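Local coordinates for hypothetical protein TT1561 (Thermus thermophilus, PDB 1UF3) that is of unknown function but binds calcium ions and is predicted to be a metal-dependent phosphoesterase of the calcineurin superfamily, at residues 10-15 with 204-208; 37-41 with 153-157. The contacts are given in a common frame with arbitrary orientation. Numbering follows the deposited sequence.

Both contacts lie at the C-terminal ends of inner strands of a four-layer α/β/β/α sandwich, where this superfamily usually places its metal site. Along the chain the order is 10-15, 37-41, 153-157, 204-208, so interaction 2 falls within the span of interaction 1. Interaction 1 joins strand 7-12 to the loop crossing from strand 199-203 of the second sheet to strand 211-216 of the first; interaction 2 packs strand 35-39, parallel neighbour of 7-12, against strand 151-155 across the sandwich. Their centres are about 9 Å apart and they touch: Asn13 N lies 2.8 Å from Ile39 O and Met15 N 3.0 Å from Asn41 O, both probable hydrogen bonds.

Interaction 1 (10-15 with 204-208); sequences ATSNPM and PGDLS
Leu207, Pro204 and Thr11 bury the most surface where the end of strand 7-12 runs beside the loop between strands 199-203 and 211-216. The two segments point the same way, 25° apart end to end, with Thr11 facing Pro204, Ser12 facing Asp206 and Pro14 facing Leu207 (CA to CA 4.8, 5.0 and 4.6 Å). Residues 10-12 are fully extended; Asn13 (phi/psi 37/55) then turns the chain out of the strand. Pro204 aims its ring at the strand, its CB 3.6 Å from Ala10 CB and 3.6 Å from Thr11 N. Gly205 follows at 122/170, a conformation that calls for glycine. A single bridge joins Ser12 to Asp206: Leu207 N donates to Ser12 O at 2.9 Å, and Ser12 N donates weakly to Gly205 O at 3.0 Å. Ser12 OG (chi1 p) reaches the same Gly205 O at a very short 2.5 Å. Leu207, starting a 3-10 turn, puts CB 3.3 Å from Thr11 OG1 and CD1 4.0 Å from Pro14 CB, and packs on Phe24 of helix 18-25. Thr11 (chi1 t) gives its hydroxyl to Glu211 O. Asn13 OD1 accepts a hydrogen bond from Asn41 N, and Asn13 ND2 makes a weak 3.4 Å bond to Asp206 OD2, while Asp206 OD1 accepts a very short 2.4 Å bond from Ser208 OG. No calcium ligand lies in either segment, although Asn13 and Met15, after the first β-strand, probably stand where calcineurin-superfamily metallophosphoesterases usually have the Asp and His of their first metal-binding motif.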
loop_
_atom_site.group_PDB
_atom_site.type_symbol
_atom_site.label_atom_id
_atom_site.label_comp_id
_atom_site.label_asym_id
_atom_site.label_seq_id
_atom_site.Cartn_x
_atom_site.Cartn_y
_atom_site.Cartn_z
ATOM N N ALA A 10 -10.182 13.278 -16.957
ATOM C CA ALA A 10 -11.411 13.845 -17.503
ATOM C C ALA A 10 -11.514 13.894 -19.034
ATOM O O ALA A 10 -10.512 13.913 -19.733
ATOM C CB ALA A 10 -11.598 15.247 -16.940
ATOM N N THR A 11 -12.746 13.931 -19.522
ATOM C CA THR A 11 -13.028 13.977 -20.951
ATOM C C THR A 11 -14.517 14.212 -21.103
ATOM O O THR A 11 -15.280 14.150 -20.113
ATOM C CB THR A 11 -12.660 12.649 -21.651
ATOM O OG1 THR A 11 -12.724 12.831 -23.067
ATOM C CG2 THR A 11 -13.650 11.543 -21.270
ATOM N N SER A 12 -14.938 14.477 -22.339
ATOM C CA SER A 12 -16.347 14.728 -22.624
ATOM C C SER A 12 -16.799 14.140 -23.959
ATOM O O SER A 12 -16.005 13.654 -24.748
ATOM C CB SER A 12 -16.610 16.232 -22.671
ATOM O OG SER A 12 -15.902 16.791 -23.776
ATOM N N ASN A 13 -18.099 14.187 -24.179
ATOM C CA ASN A 13 -18.702 13.748 -25.424
ATOM C C ASN A 13 -18.117 12.527 -26.129
ATOM O O ASN A 13 -17.748 12.614 -27.288
ATOM C CB ASN A 13 -18.689 14.938 -26.391
ATOM C CG ASN A 13 -19.656 14.766 -27.535
ATOM O OD1 ASN A 13 -20.875 14.736 -27.332
ATOM N ND2 ASN A 13 -19.120 14.650 -28.751
ATOM N N PRO A 14 -18.016 11.374 -25.445
ATOM C CA PRO A 14 -17.466 10.182 -26.108
ATOM C C PRO A 14 -18.348 9.667 -27.280
ATOM O O PRO A 14 -17.875 8.932 -28.150
ATOM C CB PRO A 14 -17.361 9.166 -24.966
ATOM C CG PRO A 14 -18.464 9.602 -24.011
ATOM C CD PRO A 14 -18.297 11.107 -24.022
HETATM N N MSE A 15 -19.619 10.053 -27.282
HETATM C CA MSE A 15 -20.576 9.672 -28.319
HETATM C C MSE A 15 -20.610 8.185 -28.708
HETATM O O MSE A 15 -20.561 7.840 -29.897
HETATM C CB MSE A 15 -20.353 10.527 -29.586
HETATM C CG MSE A 15 -20.879 11.963 -29.515
HETATM SE SE MSE A 15 -22.781 12.138 -29.635
HETATM C CE MSE A 15 -22.940 11.844 -31.560
ATOM N N PRO A 204 -11.943 19.523 -20.722
ATOM C CA PRO A 204 -11.039 18.379 -20.734
ATOM C C PRO A 204 -10.739 17.754 -22.076
ATOM O O PRO A 204 -9.767 17.022 -22.209
ATOM C CB PRO A 204 -11.718 17.410 -19.774
ATOM C CG PRO A 204 -13.157 17.663 -20.030
ATOM C CD PRO A 204 -13.213 19.183 -20.055
ATOM N N GLY A 205 -11.566 18.043 -23.071
ATOM C CA GLY A 205 -11.343 17.450 -24.377
ATOM C C GLY A 205 -12.549 16.646 -24.836
ATOM O O GLY A 205 -13.488 16.391 -24.064
ATOM N N ASP A 206 -12.519 16.235 -26.101
ATOM C CA ASP A 206 -13.606 15.470 -26.689
ATOM C C ASP A 206 -13.079 14.054 -26.973
ATOM O O ASP A 206 -12.193 13.880 -27.828
ATOM C CB ASP A 206 -14.049 16.167 -27.989
ATOM C CG ASP A 206 -15.300 15.576 -28.558
ATOM O OD1 ASP A 206 -15.356 14.345 -28.632
ATOM O OD2 ASP A 206 -16.218 16.336 -28.921
ATOM N N LEU A 207 -13.597 13.046 -26.259
ATOM C CA LEU A 207 -13.124 11.667 -26.442
ATOM C C LEU A 207 -13.453 11.117 -27.837
ATOM O O LEU A 207 -12.778 10.207 -28.329
ATOM C CB LEU A 207 -13.719 10.724 -25.380
ATOM C CG LEU A 207 -12.787 9.759 -24.625
ATOM C CD1 LEU A 207 -13.505 8.452 -24.371
ATOM C CD2 LEU A 207 -11.528 9.503 -25.373
ATOM N N SER A 208 -14.503 11.645 -28.455
ATOM C CA SER A 208 -14.867 11.219 -29.808
ATOM C C SER A 208 -13.719 11.620 -30.738
ATOM O O SER A 208 -13.557 11.055 -31.812
ATOM C CB SER A 208 -16.166 11.893 -30.274
ATOM O OG SER A 208 -15.940 13.240 -30.653
#

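Interaction 2 (37-41 with 153-157)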
loop_
_atom_site.group_PDB
_atom_site.type_symbol
_atom_site.label_atom_id
_atom_site.label_comp_id
_atom_site.label_asym_id
_atom_site.label_seq_id
_atom_site.Cartn_x
_atom_site.Cartn_y
_atom_site.Cartn_z
ATOM N N ALA A 37 -13.909 12.052 -14.230
ATOM C CA ALA A 37 -15.073 12.899 -14.408
ATOM C C ALA A 37 -15.386 12.828 -15.895
ATOM O O ALA A 37 -14.503 13.021 -16.733
ATOM C CB ALA A 37 -14.778 14.323 -13.983
ATOM N N LEU A 38 -16.634 12.531 -16.234
ATOM C CA LEU A 38 -16.983 12.407 -17.643
ATOM C C LEU A 38 -18.284 13.128 -17.995
ATOM O O LEU A 38 -19.336 12.918 -17.374
ATOM C CB LEU A 38 -17.030 10.919 -18.013
ATOM C CG LEU A 38 -17.193 10.532 -19.485
ATOM C CD1 LEU A 38 -16.796 9.051 -19.736
ATOM C CD2 LEU A 38 -18.618 10.813 -19.855
ATOM N N ILE A 39 -18.175 14.005 -18.991
ATOM C CA ILE A 39 -19.277 14.827 -19.468
ATOM C C ILE A 39 -19.854 14.235 -20.754
ATOM O O ILE A 39 -19.095 13.816 -21.616
ATOM C CB ILE A 39 -18.785 16.271 -19.786
ATOM C CG1 ILE A 39 -18.040 16.874 -18.583
ATOM C CG2 ILE A 39 -19.969 17.151 -20.107
ATOM C CD1 ILE A 39 -18.942 17.176 -17.387
ATOM N N GLY A 40 -21.183 14.216 -20.890
ATOM C CA GLY A 40 -21.794 13.664 -22.098
ATOM C C GLY A 40 -21.461 14.488 -23.344
ATOM O O GLY A 40 -20.692 15.440 -23.259
ATOM N N ASN A 41 -22.016 14.147 -24.507
ATOM C CA ASN A 41 -22.938 13.024 -24.689
ATOM C C ASN A 41 -22.225 11.701 -24.494
ATOM O O ASN A 41 -21.206 11.441 -25.122
ATOM C CB ASN A 41 -23.532 13.037 -26.116
ATOM C CG ASN A 41 -24.208 14.347 -26.462
ATOM O OD1 ASN A 41 -25.193 14.741 -25.837
ATOM N ND2 ASN A 41 -23.679 15.034 -27.473
ATOM N N PHE A 153 -18.170 21.230 -10.165
ATOM C CA PHE A 153 -19.369 21.197 -10.993
ATOM C C PHE A 153 -19.111 20.539 -12.335
ATOM O O PHE A 153 -18.051 20.701 -12.916
ATOM C CB PHE A 153 -19.894 22.622 -11.278
ATOM C CG PHE A 153 -20.579 23.301 -10.109
ATOM C CD1 PHE A 153 -20.771 22.650 -8.886
ATOM C CD2 PHE A 153 -21.054 24.589 -10.249
ATOM C CE1 PHE A 153 -21.426 23.281 -7.843
ATOM C CE2 PHE A 153 -21.716 25.232 -9.201
ATOM C CZ PHE A 153 -21.902 24.580 -8.002
ATOM N N LEU A 154 -20.103 19.808 -12.828
ATOM C CA LEU A 154 -20.009 19.167 -14.143
ATOM C C LEU A 154 -21.172 19.680 -14.981
ATOM O O LEU A 154 -22.322 19.559 -14.594
ATOM C CB LEU A 154 -20.095 17.637 -14.037
ATOM C CG LEU A 154 -18.762 16.899 -13.908
ATOM C CD1 LEU A 154 -18.187 17.138 -12.508
ATOM C CD2 LEU A 154 -18.963 15.405 -14.171
ATOM N N PHE A 155 -20.879 20.293 -16.115
ATOM C CA PHE A 155 -21.947 20.793 -16.987
ATOM C C PHE A 155 -21.603 20.390 -18.408
ATOM O O PHE A 155 -20.432 20.167 -18.752
ATOM C CB PHE A 155 -22.020 22.325 -17.045
ATOM C CG PHE A 155 -22.329 22.993 -15.762
ATOM C CD1 PHE A 155 -21.439 23.947 -15.247
ATOM C CD2 PHE A 155 -23.547 22.791 -15.135
ATOM C CE1 PHE A 155 -21.774 24.691 -14.140
ATOM C CE2 PHE A 155 -23.890 23.522 -14.031
ATOM C CZ PHE A 155 -22.998 24.489 -13.525
ATOM N N HIS A 156 -22.621 20.318 -19.247
ATOM C CA HIS A 156 -22.321 20.033 -20.625
ATOM C C HIS A 156 -22.093 21.407 -21.291
ATOM O O HIS A 156 -21.115 21.613 -22.004
ATOM C CB HIS A 156 -23.462 19.317 -21.311
ATOM C CG HIS A 156 -23.196 19.083 -22.762
ATOM N ND1 HIS A 156 -23.476 20.028 -23.728
ATOM C CD2 HIS A 156 -22.551 18.075 -23.394
ATOM C CE1 HIS A 156 -23.012 19.607 -24.894
ATOM N NE2 HIS A 156 -22.444 18.425 -24.716
ATOM N N THR A 157 -22.997 22.332 -21.004
ATOM C CA THR A 157 -23.015 23.683 -21.534
ATOM C C THR A 157 -21.870 24.572 -21.042
ATOM O O THR A 157 -21.665 24.726 -19.842
ATOM C CB THR A 157 -24.360 24.318 -21.177
ATOM O OG1 THR A 157 -25.400 23.544 -21.786
ATOM C CG2 THR A 157 -24.448 25.776 -21.648
#
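Strand 153-155 faces strand 37-39 across the sandwich, the short axes 7.6 Å apart at closest approach and 26° from parallel, with CA atoms nearest at Ile39 and His156 (6.1 Å). Its first residue, Phe153, makes no contact here; its ring meets that of His179 instead. Leu154 then points at the opposing strand and does most of the apolar packing: its CG lies 3.5 Å from Ile39 CD1 and its CD2 4.3 Å from Ala37 CB. Phe155 turns its ring the other way, among Val172, Leu175 and Ile176 of helix 170-179, but its backbone takes part, with Phe155 O 3.3 Å from Ile39 CG2. The t rotamer of His156 carries the imidazole alongside Gly40, so that His156 CD2 sits 3.2 Å from Gly40 O, at the ring edge. Beside it, the peptide bond between Gly40 and Asn41 is cis; Asn41 N donates to Asn13 OD1 and Asn41 OD1 accepts from Gln73 N. Asn41 and His156 probably stand where relatives have metal ligands, though here the Asn41 side chain is about 10 Å from a bound calcium ion. Thr157 takes no part; its hydroxyl bonds to Ile117 N. With no hydrogen bond across the segments, the two sheets meet here by side-chain packing of Ile39, Leu154 and Ala37, and the polar approach of His156 to Gly40 comes only at the C-terminal end.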